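Local coordinates for alpha-amylase/trypsin inhibitor (Eleusine coracana, PDB 1B1U), which inhibits both trypsin and alpha-amylase and may protect ragi seeds against their own and foreign hydrolytic enzymes, at residues 9-14 / 53-58; 17-22 / 45-50; 96-101 / 112-117. All coordinates share one frame; numbering follows the deposited sequence.

Interaction 1. Residues 9-14 / 53-58; sequences GMAIPH and AYCRCE
The ring of Y54 meets A11 at its phenolic tip, where OH stands 3.9 Å from A11 CB, while C55 SG lies over one ring face, 3.4 Å above the plane and displaced toward the rim. Within 9-14 itself, the H14 imidazole has G9 N over one face, displaced toward its rim; that N donates to I12 O, which folds 9-14 into a compact loop. Out of that loop A11 and I12 point at the helix. C55 SG, anti to its carbonyl carbon (chi1 -78°), comes within 4.0 Å of A11 CB. I12 lays CG1 alongside C55 CB at 3.8 Å, and its tip CD1 runs on to 3.8 Å from C55 O and 4.1 Å from E58 CG. Beyond CG the E58 chain bends, and its carboxylate forms a salt bridge with R61. I12 also touches A59 and I62 farther along helix 53-64. C55 and C57 form the Cys-X-Cys pair of this family. No hydrogen bond joins the segments: methyl and methylene groups meet sulfur, carbon, the Y54 hydroxyl and the C55 carbonyl oxygen, so shape, together with the disulfide that C55 makes to C6, probably fixes the loop on the helix.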
ATOM      1  N   GLY A   9     -13.125   4.126   5.782  1.00 32.15           N
ATOM      2  CA  GLY A   9     -14.427   3.887   6.368  1.00 37.53           C
ATOM      3  C   GLY A   9     -15.001   2.776   5.522  1.00 41.72           C
ATOM      4  O   GLY A   9     -14.923   1.598   5.896  1.00 43.30           O
ATOM      5  N   MET A  10     -15.562   3.140   4.369  1.00 40.63           N
ATOM      6  CA  MET A  10     -16.106   2.140   3.459  1.00 41.47           C
ATOM      7  C   MET A  10     -15.208   2.037   2.236  1.00 37.65           C
ATOM      8  O   MET A  10     -14.453   1.079   2.105  1.00 42.64           O
ATOM      9  CB  MET A  10     -17.535   2.486   3.036  1.00 44.25           C
ATOM     10  CG  MET A  10     -18.543   1.363   3.327  1.00 48.03           C
ATOM     11  SD  MET A  10     -18.153  -0.267   2.578  1.00 52.59           S
ATOM     12  CE  MET A  10     -17.618  -1.231   4.045  1.00 43.39           C
ATOM     13  N   ALA A  11     -15.277   3.025   1.351  1.00 32.84           N
ATOM     14  CA  ALA A  11     -14.451   3.018   0.148  1.00 29.68           C
ATOM     15  C   ALA A  11     -13.052   2.468   0.421  1.00 27.77           C
ATOM     16  O   ALA A  11     -12.494   1.761  -0.412  1.00 28.48           O
ATOM     17  CB  ALA A  11     -14.357   4.419  -0.423  1.00 35.69           C
ATOM     18  N   ILE A  12     -12.482   2.809   1.576  1.00 22.44           N
ATOM     19  CA  ILE A  12     -11.159   2.311   1.954  1.00 17.27           C
ATOM     20  C   ILE A  12     -11.168   1.786   3.403  1.00 19.11           C
ATOM     21  O   ILE A  12     -11.554   2.484   4.336  1.00 18.87           O
ATOM     22  CB  ILE A  12     -10.070   3.396   1.764  1.00  8.56           C
ATOM     23  CG1 ILE A  12      -9.865   3.641   0.278  1.00  3.88           C
ATOM     24  CG2 ILE A  12      -8.764   2.941   2.336  1.00  5.52           C
ATOM     25  CD1 ILE A  12      -8.605   4.310  -0.053  1.00  2.00           C
ATOM     26  N   PRO A  13     -10.755   0.527   3.601  1.00 18.36           N
ATOM     27  CA  PRO A  13     -10.762   0.003   4.964  1.00 18.55           C
ATOM     28  C   PRO A  13      -9.947   0.810   5.958  1.00 20.09           C
ATOM     29  O   PRO A  13      -9.206   1.724   5.587  1.00 20.62           O
ATOM     30  CB  PRO A  13     -10.234  -1.423   4.804  1.00 16.57           C
ATOM     31  CG  PRO A  13     -10.495  -1.761   3.388  1.00 16.69           C
ATOM     32  CD  PRO A  13     -10.284  -0.480   2.639  1.00 14.18           C
ATOM     33  N   HIS A  14     -10.116   0.462   7.229  1.00 21.85           N
ATOM     34  CA  HIS A  14      -9.399   1.108   8.312  1.00 24.79           C
ATOM     35  C   HIS A  14      -8.039   0.434   8.393  1.00 24.94           C
ATOM     36  O   HIS A  14      -7.947  -0.767   8.656  1.00 26.47           O
ATOM     37  CB  HIS A  14     -10.165   0.935   9.621  1.00 27.85           C
ATOM     38  CG  HIS A  14     -11.263   1.930   9.804  1.00 26.25           C
ATOM     39  ND1 HIS A  14     -11.021   3.256  10.085  1.00 26.30           N
ATOM     40  CD2 HIS A  14     -12.608   1.804   9.708  1.00 30.13           C
ATOM     41  CE1 HIS A  14     -12.171   3.903  10.154  1.00 30.98           C
ATOM     42  NE2 HIS A  14     -13.148   3.046   9.929  1.00 30.31           N
ATOM     43  N   ALA A  53     -10.844  -0.011  -8.178  1.00 17.78           N
ATOM     44  CA  ALA A  53      -9.895   0.630  -9.072  1.00 18.12           C
ATOM     45  C   ALA A  53      -9.468   2.041  -8.690  1.00 21.16           C
ATOM     46  O   ALA A  53      -8.282   2.323  -8.532  1.00 24.51           O
ATOM     47  CB  ALA A  53     -10.475   0.647 -10.475  1.00 20.23           C
ATOM     48  N   TYR A  54     -10.442   2.932  -8.562  1.00 24.34           N
ATOM     49  CA  TYR A  54     -10.177   4.331  -8.246  1.00 22.94           C
ATOM     50  C   TYR A  54      -9.637   4.656  -6.846  1.00 20.44           C
ATOM     51  O   TYR A  54      -9.169   5.766  -6.611  1.00 25.41           O
ATOM     52  CB  TYR A  54     -11.439   5.156  -8.525  1.00 27.34           C
ATOM     53  CG  TYR A  54     -12.443   5.132  -7.403  1.00 27.77           C
ATOM     54  CD1 TYR A  54     -12.943   3.924  -6.916  1.00 28.81           C
ATOM     55  CD2 TYR A  54     -12.873   6.314  -6.809  1.00 30.15           C
ATOM     56  CE1 TYR A  54     -13.839   3.893  -5.861  1.00 28.74           C
ATOM     57  CE2 TYR A  54     -13.772   6.298  -5.748  1.00 29.54           C
ATOM     58  CZ  TYR A  54     -14.248   5.088  -5.277  1.00 30.70           C
ATOM     59  OH  TYR A  54     -15.098   5.066  -4.194  1.00 30.94           O
ATOM     60  N   CYS A  55      -9.690   3.712  -5.917  1.00 19.11           N
ATOM     61  CA  CYS A  55      -9.168   3.976  -4.583  1.00 17.77           C
ATOM     62  C   CYS A  55      -7.777   3.405  -4.341  1.00 21.94           C
ATOM     63  O   CYS A  55      -7.051   3.878  -3.462  1.00 22.92           O
ATOM     64  CB  CYS A  55     -10.128   3.437  -3.532  1.00 24.38           C
ATOM     65  SG  CYS A  55     -11.561   4.529  -3.292  1.00 24.57           S
ATOM     66  N   ARG A  56      -7.413   2.399  -5.134  1.00 19.75           N
ATOM     67  CA  ARG A  56      -6.121   1.720  -5.039  1.00 16.00           C
ATOM     68  C   ARG A  56      -4.904   2.633  -4.855  1.00  6.64           C
ATOM     69  O   ARG A  56      -4.158   2.467  -3.906  1.00  8.65           O
ATOM     70  CB  ARG A  56      -5.918   0.814  -6.277  1.00 15.28           C
ATOM     71  CG  ARG A  56      -6.312  -0.645  -6.046  1.00 14.08           C
ATOM     72  CD  ARG A  56      -6.614  -1.423  -7.345  1.00  7.67           C
ATOM     73  NE  ARG A  56      -7.468  -2.571  -7.050  1.00  9.96           N
ATOM     74  CZ  ARG A  56      -8.210  -3.230  -7.938  1.00  6.48           C
ATOM     75  NH1 ARG A  56      -8.226  -2.874  -9.215  1.00  6.16           N
ATOM     76  NH2 ARG A  56      -8.961  -4.243  -7.532  1.00  4.80           N
ATOM     77  N   CYS A  57      -4.689   3.575  -5.766  1.00 10.90           N
ATOM     78  CA  CYS A  57      -3.548   4.498  -5.658  1.00 15.18           C
ATOM     79  C   CYS A  57      -3.588   5.339  -4.360  1.00 18.33           C
ATOM     80  O   CYS A  57      -2.541   5.633  -3.765  1.00 19.55           O
ATOM     81  CB  CYS A  57      -3.523   5.451  -6.862  1.00 16.83           C
ATOM     82  SG  CYS A  57      -2.876   4.775  -8.425  1.00 15.45           S
ATOM     83  N   GLU A  58      -4.791   5.736  -3.938  1.00 13.93           N
ATOM     84  CA  GLU A  58      -4.959   6.535  -2.719  1.00 13.11           C
ATOM     85  C   GLU A  58      -4.620   5.682  -1.515  1.00  9.24           C
ATOM     86  O   GLU A  58      -3.947   6.137  -0.594  1.00 10.51           O
ATOM     87  CB  GLU A  58      -6.407   7.052  -2.616  1.00 18.52           C
ATOM     88  CG  GLU A  58      -6.775   7.799  -1.318  1.00 17.29           C
ATOM     89  CD  GLU A  58      -5.785   8.886  -0.940  1.00 12.95           C
ATOM     90  OE1 GLU A  58      -5.172   9.498  -1.834  1.00 17.48           O
ATOM     91  OE2 GLU A  58      -5.622   9.139   0.267  1.00 26.73           O
TER

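Interaction 2. Residues 17-22 / 45-50; sequences LDSCRW and CRQLEA
Q47 and D18 cross at about a right angle, with amide and carboxylate planes 45° apart. Q47 sends its side chain out from helix 37-50 with CG anti to its carbonyl carbon (chi1 -72°) and the rest extended, which carries the amide to the start of helix 19-29. There the two ends of the amide do different work. NE2 donates to D18 OD1 at 2.8 Å, a bent bond in which the nitrogen stands above the carboxylate plane. OE1 accepts from S19 N at 3.2 Å, with an N-H...O angle of 149°, and lies against L17 CA at 3.0 Å and S19 CB at 3.4 Å. The amide thus bridges a side chain and a backbone N-H of neighbouring residues.

On the inner side L17 and L48 cross obliquely. L17 CD2 rests 3.7 Å from L48 N and 3.9 Å from L48 CD2, and the same methyl touches Q47 CB. Both leucines also pack on V60 of helix 53-64, so the apolar layer faces the interior while the Q47 amide and D18 lie outward of it. C20 points at the other helix and brings SG to 4.4 Å from C45 N; its disulfide to C44 ties helix 19-29 to helix 37-50. C44 and C45 are the adjacent cysteine pair characteristic of the prolamin superfamily, and C45 continues the cross-linking to C103.

The polarity of the bridge probably fixes the amide rotation, since turning it over would set OE1 against the D18 carboxylate and NE2 against S19 N-H. D18, if ionised, would probably also interact favourably with the positive end of the helix dipole of 19-29.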
ATOM      1  N   LEU A  17      -4.190  -1.986   3.431  1.00 17.86           N
ATOM      2  CA  LEU A  17      -2.982  -2.709   3.084  1.00 13.12           C
ATOM      3  C   LEU A  17      -2.054  -2.908   4.274  1.00  9.83           C
ATOM      4  O   LEU A  17      -0.857  -2.675   4.175  1.00 13.18           O
ATOM      5  CB  LEU A  17      -2.264  -1.957   1.955  1.00  7.54           C
ATOM      6  CG  LEU A  17      -3.230  -1.180   1.049  1.00  2.63           C
ATOM      7  CD1 LEU A  17      -2.464  -0.331   0.075  1.00  2.00           C
ATOM      8  CD2 LEU A  17      -4.126  -2.157   0.302  1.00  4.50           C
ATOM      9  N   ASP A  18      -2.597  -3.343   5.402  1.00  7.99           N
ATOM     10  CA  ASP A  18      -1.759  -3.562   6.569  1.00 11.27           C
ATOM     11  C   ASP A  18      -0.757  -4.665   6.272  1.00 14.99           C
ATOM     12  O   ASP A  18       0.387  -4.620   6.724  1.00 16.14           O
ATOM     13  CB  ASP A  18      -2.603  -3.966   7.776  1.00 15.91           C
ATOM     14  CG  ASP A  18      -3.850  -4.720   7.385  1.00 20.01           C
ATOM     15  OD1 ASP A  18      -4.521  -4.282   6.429  1.00 20.48           O
ATOM     16  OD2 ASP A  18      -4.159  -5.746   8.030  1.00 23.46           O
ATOM     17  N   SER A  19      -1.212  -5.656   5.511  1.00 18.70           N
ATOM     18  CA  SER A  19      -0.409  -6.809   5.118  1.00 16.41           C
ATOM     19  C   SER A  19       0.661  -6.447   4.114  1.00 14.00           C
ATOM     20  O   SER A  19       1.570  -7.228   3.851  1.00 18.50           O
ATOM     21  CB  SER A  19      -1.304  -7.890   4.520  1.00 15.41           C
ATOM     22  OG  SER A  19      -1.843  -8.697   5.550  1.00 19.14           O
ATOM     23  N   CYS A  20       0.536  -5.263   3.538  1.00 14.18           N
ATOM     24  CA  CYS A  20       1.500  -4.785   2.571  1.00 13.15           C
ATOM     25  C   CYS A  20       2.690  -4.105   3.253  1.00 12.47           C
ATOM     26  O   CYS A  20       3.686  -3.800   2.610  1.00 11.65           O
ATOM     27  CB  CYS A  20       0.823  -3.805   1.619  1.00 14.59           C
ATOM     28  SG  CYS A  20      -0.335  -4.581   0.453  1.00 25.40           S
ATOM     29  N   ARG A  21       2.583  -3.871   4.558  1.00 13.89           N
ATOM     30  CA  ARG A  21       3.657  -3.212   5.300  1.00 16.10           C
ATOM     31  C   ARG A  21       4.847  -4.137   5.461  1.00 16.35           C
ATOM     32  O   ARG A  21       6.000  -3.749   5.245  1.00 14.65           O
ATOM     33  CB  ARG A  21       3.174  -2.777   6.692  1.00 17.21           C
ATOM     34  CG  ARG A  21       4.184  -1.916   7.457  1.00 13.21           C
ATOM     35  CD  ARG A  21       5.046  -2.745   8.402  1.00 10.81           C
ATOM     36  NE  ARG A  21       6.209  -2.010   8.904  1.00 11.36           N
ATOM     37  CZ  ARG A  21       7.031  -1.290   8.144  1.00  8.81           C
ATOM     38  NH1 ARG A  21       6.831  -1.201   6.835  1.00  6.24           N
ATOM     39  NH2 ARG A  21       8.043  -0.636   8.696  1.00 10.60           N
ATOM     40  N   TRP A  22       4.561  -5.368   5.858  1.00 19.13           N
ATOM     41  CA  TRP A  22       5.612  -6.339   6.044  1.00 21.48           C
ATOM     42  C   TRP A  22       6.124  -6.894   4.714  1.00 19.57           C
ATOM     43  O   TRP A  22       7.252  -7.379   4.632  1.00 24.27           O
ATOM     44  CB  TRP A  22       5.122  -7.443   6.975  1.00 23.14           C
ATOM     45  CG  TRP A  22       5.157  -7.014   8.421  1.00 31.29           C
ATOM     46  CD1 TRP A  22       4.157  -7.150   9.337  1.00 33.09           C
ATOM     47  CD2 TRP A  22       6.254  -6.396   9.117  1.00 34.10           C
ATOM     48  NE1 TRP A  22       4.559  -6.659  10.559  1.00 32.67           N
ATOM     49  CE2 TRP A  22       5.843  -6.192  10.453  1.00 34.18           C
ATOM     50  CE3 TRP A  22       7.546  -5.996   8.740  1.00 35.50           C
ATOM     51  CZ2 TRP A  22       6.673  -5.605  11.418  1.00 34.60           C
ATOM     52  CZ3 TRP A  22       8.374  -5.415   9.701  1.00 35.98           C
ATOM     53  CH2 TRP A  22       7.930  -5.226  11.025  1.00 35.97           C
ATOM     54  N   CYS A  45      -1.414  -8.115  -1.949  1.00 24.06           N
ATOM     55  CA  CYS A  45      -2.118  -7.858  -3.214  1.00 24.50           C
ATOM     56  C   CYS A  45      -3.614  -8.164  -3.110  1.00 23.28           C
ATOM     57  O   CYS A  45      -4.422  -7.629  -3.877  1.00 18.91           O
ATOM     58  CB  CYS A  45      -1.524  -8.707  -4.352  1.00 26.95           C
ATOM     59  SG  CYS A  45       0.145  -8.259  -4.940  1.00 32.90           S
ATOM     60  N   ARG A  46      -3.968  -9.039  -2.168  1.00 24.01           N
ATOM     61  CA  ARG A  46      -5.361  -9.438  -1.936  1.00 22.94           C
ATOM     62  C   ARG A  46      -6.144  -8.246  -1.427  1.00 19.77           C
ATOM     63  O   ARG A  46      -7.306  -8.063  -1.766  1.00 22.61           O
ATOM     64  CB  ARG A  46      -5.426 -10.552  -0.888  1.00 21.84           C
ATOM     65  CG  ARG A  46      -6.662 -11.423  -0.962  1.00 25.08           C
ATOM     66  CD  ARG A  46      -6.407 -12.773  -0.298  1.00 32.06           C
ATOM     67  NE  ARG A  46      -5.983 -13.797  -1.258  1.00 31.51           N
ATOM     68  CZ  ARG A  46      -5.388 -14.939  -0.922  1.00 31.89           C
ATOM     69  NH1 ARG A  46      -5.139 -15.209   0.355  1.00 34.75           N
ATOM     70  NH2 ARG A  46      -5.050 -15.818  -1.862  1.00 29.94           N
ATOM     71  N   GLN A  47      -5.487  -7.439  -0.604  1.00 20.99           N
ATOM     72  CA  GLN A  47      -6.097  -6.258  -0.028  1.00 15.44           C
ATOM     73  C   GLN A  47      -6.240  -5.135  -1.053  1.00 17.48           C
ATOM     74  O   GLN A  47      -7.259  -4.446  -1.088  1.00 21.21           O
ATOM     75  CB  GLN A  47      -5.271  -5.806   1.170  1.00 15.41           C
ATOM     76  CG  GLN A  47      -5.413  -6.739   2.371  1.00 11.56           C
ATOM     77  CD  GLN A  47      -4.685  -6.219   3.584  1.00 17.75           C
ATOM     78  OE1 GLN A  47      -3.621  -5.611   3.459  1.00 27.62           O
ATOM     79  NE2 GLN A  47      -5.253  -6.446   4.770  1.00 15.01           N
ATOM     80  N   LEU A  48      -5.230  -4.966  -1.897  1.00 13.82           N
ATOM     81  CA  LEU A  48      -5.249  -3.935  -2.931  1.00 15.37           C
ATOM     82  C   LEU A  48      -6.308  -4.215  -3.994  1.00 17.70           C
ATOM     83  O   LEU A  48      -6.757  -3.308  -4.694  1.00 20.89           O
ATOM     84  CB  LEU A  48      -3.874  -3.853  -3.604  1.00 14.62           C
ATOM     85  CG  LEU A  48      -3.154  -2.509  -3.691  1.00 16.43           C
ATOM     86  CD1 LEU A  48      -2.472  -2.408  -5.039  1.00 15.47           C
ATOM     87  CD2 LEU A  48      -4.132  -1.360  -3.486  1.00 12.72           C
ATOM     88  N   GLU A  49      -6.684  -5.482  -4.118  1.00 24.06           N
ATOM     89  CA  GLU A  49      -7.677  -5.933  -5.092  1.00 24.95           C
ATOM     90  C   GLU A  49      -9.077  -5.628  -4.584  1.00 21.57           C
ATOM     91  O   GLU A  49      -9.922  -5.110  -5.311  1.00 21.45           O
ATOM     92  CB  GLU A  49      -7.537  -7.448  -5.304  1.00 32.54           C
ATOM     93  CG  GLU A  49      -7.442  -7.895  -6.757  1.00 37.69           C
ATOM     94  CD  GLU A  49      -6.595  -9.149  -6.930  1.00 43.86           C
ATOM     95  OE1 GLU A  49      -6.991 -10.221  -6.420  1.00 46.19           O
ATOM     96  OE2 GLU A  49      -5.529  -9.063  -7.578  1.00 48.76           O
ATOM     97  N   ALA A  50      -9.302  -5.985  -3.324  1.00 20.84           N
ATOM     98  CA  ALA A  50     -10.576  -5.777  -2.649  1.00 24.34           C
ATOM     99  C   ALA A  50     -11.036  -4.350  -2.898  1.00 22.47           C
ATOM    100  O   ALA A  50     -12.198  -4.096  -3.224  1.00 24.01           O
ATOM    101  CB  ALA A  50     -10.409  -6.027  -1.150  1.00 22.09           C
TER

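Interaction 3. Residues 96-101 / 112-117; sequences KLVTEV and PFCLSL
P112 opens the contact by pressing its CB to 3.0 Å from V98 O, with E100 N at 3.8 Å from the same carbon. Its carbonyl turns to T99: P112 O receives a CA-H...O contact from T99 CA at 3.1 Å, fairly straight at 156°, and T99 CG2 approaches the same oxygen at 3.5 Å. T99 closes a type I turn from K96. OG1 of T99 lies between its backbone N and carbonyl carbon (chi1 57°), a rotation that brings it back over the turn to donate to K96 O at 2.5 Å, in the carbonyl plane and on a lone pair. K96 O also accepts from T99 N, so two bonds grip it. An alanine here would probably leave K96 O with the turn's backbone bond but without the hydroxyl, and P112 O without its methyl neighbour.

At F113 the backbone takes over the contact, V98 CG2 reaching to 3.5 Å from F113 N. F113 leaves the backbone away from 96-101; its ring has L115 CD1 at the edge, in plane, while F113 O accepts from T107 OG1. C114 follows with SG 4.0 Å from V98 CG2. This cysteine is joined to C57 in helix 53-64, a cross-link of the helical, disulfide-rich fold of cereal trypsin/alpha-amylase inhibitors; here it fastens the long C-terminal segment to the helices. V98, whose side chain points at 112-117, also touches L48 of helix 37-50, so it is wedged between that helix and the C-terminal segment. Past the cysteine, L117 packs on helix 53-64, which places the end of the segment but adds nothing to the contact with 96-101.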
ATOM      1  N   LYS A  96       4.488   0.797  -6.498  1.00 13.34           N
ATOM      2  CA  LYS A  96       4.698  -0.154  -7.576  1.00 18.12           C
ATOM      3  C   LYS A  96       3.860  -1.395  -7.308  1.00 17.98           C
ATOM      4  O   LYS A  96       3.786  -2.296  -8.138  1.00 22.71           O
ATOM      5  CB  LYS A  96       6.187  -0.535  -7.687  1.00 16.35           C
ATOM      6  CG  LYS A  96       7.162   0.633  -7.864  1.00 11.68           C
ATOM      7  CD  LYS A  96       7.020   1.295  -9.221  1.00 10.54           C
ATOM      8  CE  LYS A  96       7.431   2.772  -9.172  1.00 17.14           C
ATOM      9  NZ  LYS A  96       6.826   3.607 -10.263  1.00 15.16           N
ATOM     10  N   LEU A  97       3.218  -1.431  -6.145  1.00 13.45           N
ATOM     11  CA  LEU A  97       2.397  -2.570  -5.777  1.00 11.48           C
ATOM     12  C   LEU A  97       1.291  -2.856  -6.786  1.00 12.96           C
ATOM     13  O   LEU A  97       0.735  -3.951  -6.819  1.00 21.40           O
ATOM     14  CB  LEU A  97       1.779  -2.351  -4.396  1.00  9.64           C
ATOM     15  CG  LEU A  97       2.688  -2.371  -3.167  1.00 10.21           C
ATOM     16  CD1 LEU A  97       1.879  -1.889  -1.969  1.00  9.00           C
ATOM     17  CD2 LEU A  97       3.234  -3.774  -2.908  1.00  9.99           C
ATOM     18  N   VAL A  98       0.963  -1.882  -7.620  1.00 11.02           N
ATOM     19  CA  VAL A  98      -0.100  -2.086  -8.584  1.00 11.39           C
ATOM     20  C   VAL A  98       0.427  -2.456  -9.973  1.00 16.15           C
ATOM     21  O   VAL A  98      -0.346  -2.771 -10.874  1.00 13.65           O
ATOM     22  CB  VAL A  98      -1.004  -0.826  -8.700  1.00 13.50           C
ATOM     23  CG1 VAL A  98      -1.383  -0.308  -7.303  1.00  8.54           C
ATOM     24  CG2 VAL A  98      -0.299   0.249  -9.495  1.00  4.37           C
ATOM     25  N   THR A  99       1.741  -2.427 -10.150  1.00 13.72           N
ATOM     26  CA  THR A  99       2.310  -2.762 -11.443  1.00 16.46           C
ATOM     27  C   THR A  99       2.166  -4.243 -11.793  1.00 10.91           C
ATOM     28  O   THR A  99       2.049  -5.111 -10.914  1.00  5.38           O
ATOM     29  CB  THR A  99       3.799  -2.373 -11.520  1.00 18.14           C
ATOM     30  OG1 THR A  99       4.519  -3.012 -10.458  1.00 20.93           O
ATOM     31  CG2 THR A  99       3.951  -0.866 -11.418  1.00 18.94           C
ATOM     32  N   GLU A 100       2.173  -4.505 -13.098  1.00 16.74           N
ATOM     33  CA  GLU A 100       2.035  -5.850 -13.649  1.00 21.77           C
ATOM     34  C   GLU A 100       2.991  -6.842 -12.989  1.00 21.77           C
ATOM     35  O   GLU A 100       2.572  -7.902 -12.530  1.00 19.40           O
ATOM     36  CB  GLU A 100       2.249  -5.808 -15.173  1.00 24.77           C
ATOM     37  CG  GLU A 100       3.159  -6.895 -15.746  1.00 32.68           C
ATOM     38  CD  GLU A 100       2.460  -8.235 -15.918  1.00 35.96           C
ATOM     39  OE1 GLU A 100       1.763  -8.417 -16.945  1.00 38.67           O
ATOM     40  OE2 GLU A 100       2.612  -9.111 -15.030  1.00 37.07           O
ATOM     41  N   VAL A 101       4.271  -6.489 -12.932  1.00 25.25           N
ATOM     42  CA  VAL A 101       5.265  -7.360 -12.322  1.00 25.47           C
ATOM     43  C   VAL A 101       4.824  -7.649 -10.907  1.00 28.74           C
ATOM     44  O   VAL A 101       5.085  -8.725 -10.365  1.00 33.85           O
ATOM     45  CB  VAL A 101       6.651  -6.699 -12.275  1.00 22.60           C
ATOM     46  CG1 VAL A 101       6.513  -5.189 -12.390  1.00 31.83           C
ATOM     47  CG2 VAL A 101       7.360  -7.074 -10.994  1.00 24.58           C
ATOM     48  N   PRO A 112      -2.245  -0.579 -14.504  1.00 25.20           N
ATOM     49  CA  PRO A 112      -1.402  -1.022 -13.386  1.00 25.99           C
ATOM     50  C   PRO A 112      -0.218  -0.085 -13.090  1.00 29.59           C
ATOM     51  O   PRO A 112       0.951  -0.494 -13.107  1.00 27.49           O
ATOM     52  CB  PRO A 112      -0.959  -2.431 -13.799  1.00 21.73           C
ATOM     53  CG  PRO A 112      -1.060  -2.442 -15.278  1.00 14.88           C
ATOM     54  CD  PRO A 112      -2.126  -1.468 -15.677  1.00 22.43           C
ATOM     55  N   PHE A 113      -0.544   1.177 -12.816  1.00 28.72           N
ATOM     56  CA  PHE A 113       0.452   2.193 -12.498  1.00 26.68           C
ATOM     57  C   PHE A 113      -0.214   3.375 -11.808  1.00 26.97           C
ATOM     58  O   PHE A 113      -1.335   3.749 -12.150  1.00 25.30           O
ATOM     59  CB  PHE A 113       1.165   2.682 -13.767  1.00 23.03           C
ATOM     60  CG  PHE A 113       0.248   3.293 -14.790  1.00 24.82           C
ATOM     61  CD1 PHE A 113      -0.643   2.508 -15.504  1.00 21.00           C
ATOM     62  CD2 PHE A 113       0.280   4.657 -15.048  1.00 25.57           C
ATOM     63  CE1 PHE A 113      -1.484   3.069 -16.453  1.00 20.61           C
ATOM     64  CE2 PHE A 113      -0.565   5.226 -16.000  1.00 22.14           C
ATOM     65  CZ  PHE A 113      -1.445   4.430 -16.701  1.00 20.37           C
ATOM     66  N   CYS A 114       0.485   3.944 -10.827  1.00 28.68           N
ATOM     67  CA  CYS A 114       0.006   5.104 -10.079  1.00 26.97           C
ATOM     68  C   CYS A 114       0.868   6.298 -10.475  1.00 30.18           C
ATOM     69  O   CYS A 114       2.087   6.258 -10.322  1.00 34.06           O
ATOM     70  CB  CYS A 114       0.146   4.864  -8.576  1.00 20.51           C
ATOM     71  SG  CYS A 114      -1.166   3.839  -7.855  1.00 16.36           S
ATOM     72  N   LEU A 115       0.245   7.357 -10.983  1.00 31.78           N
ATOM     73  CA  LEU A 115       1.000   8.534 -11.393  1.00 31.83           C
ATOM     74  C   LEU A 115       1.158   9.538 -10.265  1.00 35.97           C
ATOM     75  O   LEU A 115       2.210  10.152 -10.112  1.00 35.23           O
ATOM     76  CB  LEU A 115       0.310   9.219 -12.571  1.00 29.59           C
ATOM     77  CG  LEU A 115       0.636   8.771 -13.996  1.00 28.39           C
ATOM     78  CD1 LEU A 115       1.890   7.909 -14.031  1.00 26.95           C
ATOM     79  CD2 LEU A 115      -0.552   8.010 -14.525  1.00 29.34           C
ATOM     80  N   SER A 116       0.108   9.695  -9.470  1.00 42.89           N
ATOM     81  CA  SER A 116       0.113  10.653  -8.375  1.00 48.58           C
ATOM     82  C   SER A 116       0.585  10.112  -7.024  1.00 53.37           C
ATOM     83  O   SER A 116       0.075  10.521  -5.979  1.00 55.49           O
ATOM     84  CB  SER A 116      -1.287  11.244  -8.219  1.00 48.15           C
ATOM     85  OG  SER A 116      -1.594  12.109  -9.296  1.00 48.56           O
ATOM     86  N   LEU A 117       1.558   9.208  -7.029  1.00 56.72           N
ATOM     87  CA  LEU A 117       2.052   8.662  -5.770  1.00 58.58           C
ATOM     88  C   LEU A 117       3.556   8.863  -5.570  1.00 61.48           C
ATOM     89  O   LEU A 117       4.364   8.625  -6.479  1.00 62.69           O
ATOM     90  CB  LEU A 117       1.685   7.185  -5.660  1.00 55.27           C
ATOM     91  CG  LEU A 117       0.412   6.961  -4.839  1.00 53.22           C
ATOM     92  CD1 LEU A 117      -0.784   7.537  -5.578  1.00 49.89           C
ATOM     93  CD2 LEU A 117       0.227   5.475  -4.585  1.00 55.34           C
TER

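How the interactions relate
Helices 37-50 and 53-64, consecutive in the chain, connect interactions 1 and 2, whose centres are 11 Å apart. From interaction 1, R56 probably donates NE to L48 O and NH2 to E49 O, each at 2.6 Å, meeting carbonyls at the end of helix 37-50. Interaction 3 lies about 15 Å from interaction 1 (centre to centre), yet is covalently tied to it through the disulfide C57 SG - C114 SG at 2.0 Å. It reaches interaction 2, about 14 Å away between centres, through apolar packing, with C20 CB 4.2 Å from L97 CD1. N-terminal loop, helices and C-terminal segment are thus joined by disulfides, probable hydrogen bonds and apolar packing.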